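Local atomic coordinates of thiamine pyrophosphokinase (Saccharomyces cerevisiae, PDB entry 1IG0), a protein that catalyses the transfer of a pyrophosphate group from ATP to thiamine, making thiamine diphosphate and AMP as the only enzyme in yeast able to do so. Residues Pro91-Asp99 with Asp126-His137. Residues are numbered along the deposited sequence; the frame is centred on the assembly and turned at random.
Sequences PNYIIGDLD and DFTKCVNLISLH
Tyr93 and Ile95 of strand 93-96 pack against Leu133 and Cys130 of helix 126-139, part of the alpha-beta-alpha catalytic domain in which helices flank a sheet whose strands here run parallel. The short strand and helix axes approach to 7.8 Å and run in roughly opposing directions, at 136°.

Apolar contacts form the centre. Ile95, branched at CB as suits a strand, sends CG2 to 3.6 Å from Cys130 SG and also against Leu133 CD2, while its CD1 reaches the Lys129 carbonyl oxygen. With chi1 at 167°, Leu133 turns its CG away from the backbone N, and both methyls reach the strand: CD2 touches both Ile95 CG2 and Tyr93 CB, and CD1 lies over one face of the Tyr93 ring as a CH-pi contact, 4.2 Å from the centroid. Phe143 of helix 141-148 packs on both Tyr93 and Leu133.

One polar link closes the far end. Tyr93 OH and His137 ND1 share a hydrogen bond of 2.6 Å, in which either may be the donor; each polar atom meets the other ring at its edge, and the ring planes stand at 83°. A phenylalanine in place of Tyr93 could keep the contact with Leu133 but would probably leave His137 ND1 without this partner and its imidazole freer to turn.

Toward the thiamine site the strand ends at Gly96, where a side chain would crowd both Asp126 and the preceding carbonyl. Lys129 stretches past this glycine, its CD 4.2 Å from Gly96 CA, and its NZ hydrogen-bonds to Ser124 OG and Thr121 O. Asp126, whose side chain is about 5 Å from bound thiamine, brings OD1 within 3.6 Å of Gly96 CA.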
# COMPACT_ATOMS: atom_id res chain seq x y z
N PRO B 91 9.84 -11.54 22.83
CA PRO B 91 8.96 -10.37 22.89
C PRO B 91 8.38 -10.25 24.29
O PRO B 91 8.31 -11.23 25.03
CB PRO B 91 7.90 -10.70 21.85
CG PRO B 91 7.77 -12.18 21.98
CD PRO B 91 9.21 -12.64 22.07
N ASN B 92 7.97 -9.04 24.67
CA ASN B 92 7.39 -8.84 25.99
C ASN B 92 5.95 -9.34 26.01
O ASN B 92 5.51 -9.95 26.98
CB ASN B 92 7.43 -7.37 26.40
CG ASN B 92 8.84 -6.84 26.53
OD1 ASN B 92 9.41 -6.30 25.58
ND2 ASN B 92 9.43 -7.00 27.71
N TYR B 93 5.22 -9.08 24.93
CA TYR B 93 3.83 -9.51 24.82
C TYR B 93 3.50 -10.12 23.46
O TYR B 93 4.16 -9.84 22.45
CB TYR B 93 2.85 -8.35 25.00
CG TYR B 93 2.90 -7.60 26.30
CD1 TYR B 93 3.67 -6.44 26.44
CD2 TYR B 93 2.12 -8.00 27.39
CE1 TYR B 93 3.65 -5.70 27.62
CE2 TYR B 93 2.09 -7.27 28.57
CZ TYR B 93 2.86 -6.12 28.68
OH TYR B 93 2.82 -5.38 29.84
N ILE B 94 2.47 -10.96 23.46
CA ILE B 94 1.93 -11.58 22.26
C ILE B 94 0.43 -11.43 22.50
O ILE B 94 -0.08 -11.91 23.51
CB ILE B 94 2.26 -13.08 22.15
CG1 ILE B 94 3.76 -13.27 21.91
CG2 ILE B 94 1.48 -13.70 21.00
CD1 ILE B 94 4.17 -14.74 21.75
N ILE B 95 -0.26 -10.75 21.60
CA ILE B 95 -1.69 -10.54 21.78
C ILE B 95 -2.47 -10.72 20.48
O ILE B 95 -2.00 -10.38 19.40
CB ILE B 95 -1.95 -9.13 22.37
CG1 ILE B 95 -3.42 -8.98 22.74
CG2 ILE B 95 -1.52 -8.06 21.37
CD1 ILE B 95 -3.71 -7.73 23.55
N GLY B 96 -3.68 -11.26 20.62
CA GLY B 96 -4.54 -11.51 19.47
C GLY B 96 -5.46 -12.67 19.80
O GLY B 96 -5.48 -13.13 20.94
N ASP B 97 -6.21 -13.17 18.82
CA ASP B 97 -7.11 -14.30 19.08
C ASP B 97 -6.30 -15.58 19.24
O ASP B 97 -6.79 -16.57 19.78
CB ASP B 97 -8.16 -14.43 17.97
CG ASP B 97 -7.58 -14.83 16.64
OD1 ASP B 97 -7.94 -14.19 15.62
OD2 ASP B 97 -6.78 -15.79 16.59
N LEU B 98 -5.06 -15.56 18.74
CA LEU B 98 -4.13 -16.67 18.85
C LEU B 98 -4.39 -17.95 18.05
O LEU B 98 -3.68 -18.94 18.23
CB LEU B 98 -3.96 -17.06 20.33
CG LEU B 98 -3.76 -15.90 21.32
CD1 LEU B 98 -3.50 -16.47 22.70
CD2 LEU B 98 -2.59 -15.03 20.87
N ASP B 99 -5.39 -17.95 17.18
CA ASP B 99 -5.67 -19.15 16.40
C ASP B 99 -4.58 -19.46 15.37
O ASP B 99 -4.26 -20.63 15.13
CB ASP B 99 -7.03 -19.04 15.69
CG ASP B 99 -8.19 -19.15 16.65
OD1 ASP B 99 -8.16 -20.02 17.54
OD2 ASP B 99 -9.16 -18.36 16.50
N ASP B 126 -5.71 -6.70 15.11
CA ASP B 126 -4.67 -7.07 16.05
C ASP B 126 -3.85 -5.81 16.34
O ASP B 126 -3.31 -5.65 17.43
CB ASP B 126 -3.77 -8.16 15.48
CG ASP B 126 -4.46 -9.50 15.39
OD1 ASP B 126 -5.18 -9.87 16.35
OD2 ASP B 126 -4.27 -10.20 14.38
N PHE B 127 -3.77 -4.93 15.34
CA PHE B 127 -3.02 -3.69 15.49
C PHE B 127 -3.62 -2.86 16.62
O PHE B 127 -2.91 -2.40 17.51
CB PHE B 127 -3.05 -2.90 14.18
CG PHE B 127 -1.92 -1.92 14.02
CD1 PHE B 127 -1.13 -1.93 12.88
CD2 PHE B 127 -1.63 -0.99 15.02
CE1 PHE B 127 -0.07 -1.04 12.73
CE2 PHE B 127 -0.58 -0.09 14.88
CZ PHE B 127 0.21 -0.11 13.73
N THR B 128 -4.94 -2.67 16.58
CA THR B 128 -5.62 -1.90 17.62
C THR B 128 -5.46 -2.58 18.97
O THR B 128 -5.31 -1.91 19.99
CB THR B 128 -7.12 -1.74 17.30
OG1 THR B 128 -7.27 -0.98 16.10
CG2 THR B 128 -7.83 -1.03 18.45
N LYS B 129 -5.50 -3.91 18.98
CA LYS B 129 -5.33 -4.66 20.22
C LYS B 129 -3.94 -4.37 20.79
O LYS B 129 -3.76 -4.23 22.01
CB LYS B 129 -5.49 -6.16 19.97
CG LYS B 129 -6.89 -6.61 19.59
CD LYS B 129 -6.94 -8.12 19.37
CE LYS B 129 -8.36 -8.61 19.13
NZ LYS B 129 -8.98 -8.06 17.89
N CYS B 130 -2.96 -4.28 19.90
CA CYS B 130 -1.58 -4.01 20.30
C CYS B 130 -1.36 -2.61 20.85
O CYS B 130 -0.78 -2.46 21.93
CB CYS B 130 -0.63 -4.25 19.12
SG CYS B 130 -0.43 -5.99 18.67
N VAL B 131 -1.81 -1.59 20.14
CA VAL B 131 -1.61 -0.22 20.61
C VAL B 131 -2.36 0.05 21.92
O VAL B 131 -1.88 0.80 22.76
CB VAL B 131 -2.03 0.82 19.54
CG1 VAL B 131 -1.09 0.75 18.35
CG2 VAL B 131 -3.46 0.58 19.10
N ASN B 132 -3.52 -0.57 22.09
CA ASN B 132 -4.27 -0.40 23.33
C ASN B 132 -3.43 -1.01 24.45
O ASN B 132 -3.28 -0.43 25.52
CB ASN B 132 -5.62 -1.11 23.27
CG ASN B 132 -6.68 -0.32 22.52
OD1 ASN B 132 -7.83 -0.74 22.42
ND2 ASN B 132 -6.29 0.84 22.00
N LEU B 133 -2.88 -2.19 24.17
CA LEU B 133 -2.04 -2.90 25.12
C LEU B 133 -0.79 -2.09 25.46
O LEU B 133 -0.42 -1.95 26.62
CB LEU B 133 -1.61 -4.25 24.53
CG LEU B 133 -0.49 -4.99 25.26
CD1 LEU B 133 -0.93 -5.37 26.66
CD2 LEU B 133 -0.10 -6.23 24.46
N ILE B 134 -0.15 -1.56 24.42
CA ILE B 134 1.06 -0.77 24.60
C ILE B 134 0.82 0.44 25.50
O ILE B 134 1.61 0.73 26.39
CB ILE B 134 1.61 -0.30 23.23
CG1 ILE B 134 2.11 -1.51 22.44
CG2 ILE B 134 2.73 0.71 23.43
CD1 ILE B 134 2.45 -1.22 21.00
N SER B 135 -0.29 1.15 25.26
CA SER B 135 -0.60 2.32 26.08
C SER B 135 -0.85 1.91 27.53
O SER B 135 -0.38 2.56 28.46
CB SER B 135 -1.83 3.04 25.53
OG SER B 135 -2.02 4.28 26.20
N LEU B 136 -1.59 0.82 27.72
CA LEU B 136 -1.87 0.33 29.06
C LEU B 136 -0.56 -0.02 29.77
O LEU B 136 -0.36 0.31 30.94
CB LEU B 136 -2.77 -0.91 29.00
CG LEU B 136 -4.26 -0.67 28.73
CD1 LEU B 136 -4.96 -2.01 28.49
CD2 LEU B 136 -4.88 0.07 29.91
N HIS B 137 0.33 -0.70 29.06
CA HIS B 137 1.61 -1.09 29.62
C HIS B 137 2.38 0.09 30.19
O HIS B 137 2.89 0.03 31.31
CB HIS B 137 2.48 -1.75 28.54
CG HIS B 137 3.88 -2.04 28.99
ND1 HIS B 137 4.22 -3.17 29.70
CD2 HIS B 137 5.02 -1.32 28.87
CE1 HIS B 137 5.51 -3.13 30.01
NE2 HIS B 137 6.01 -2.01 29.52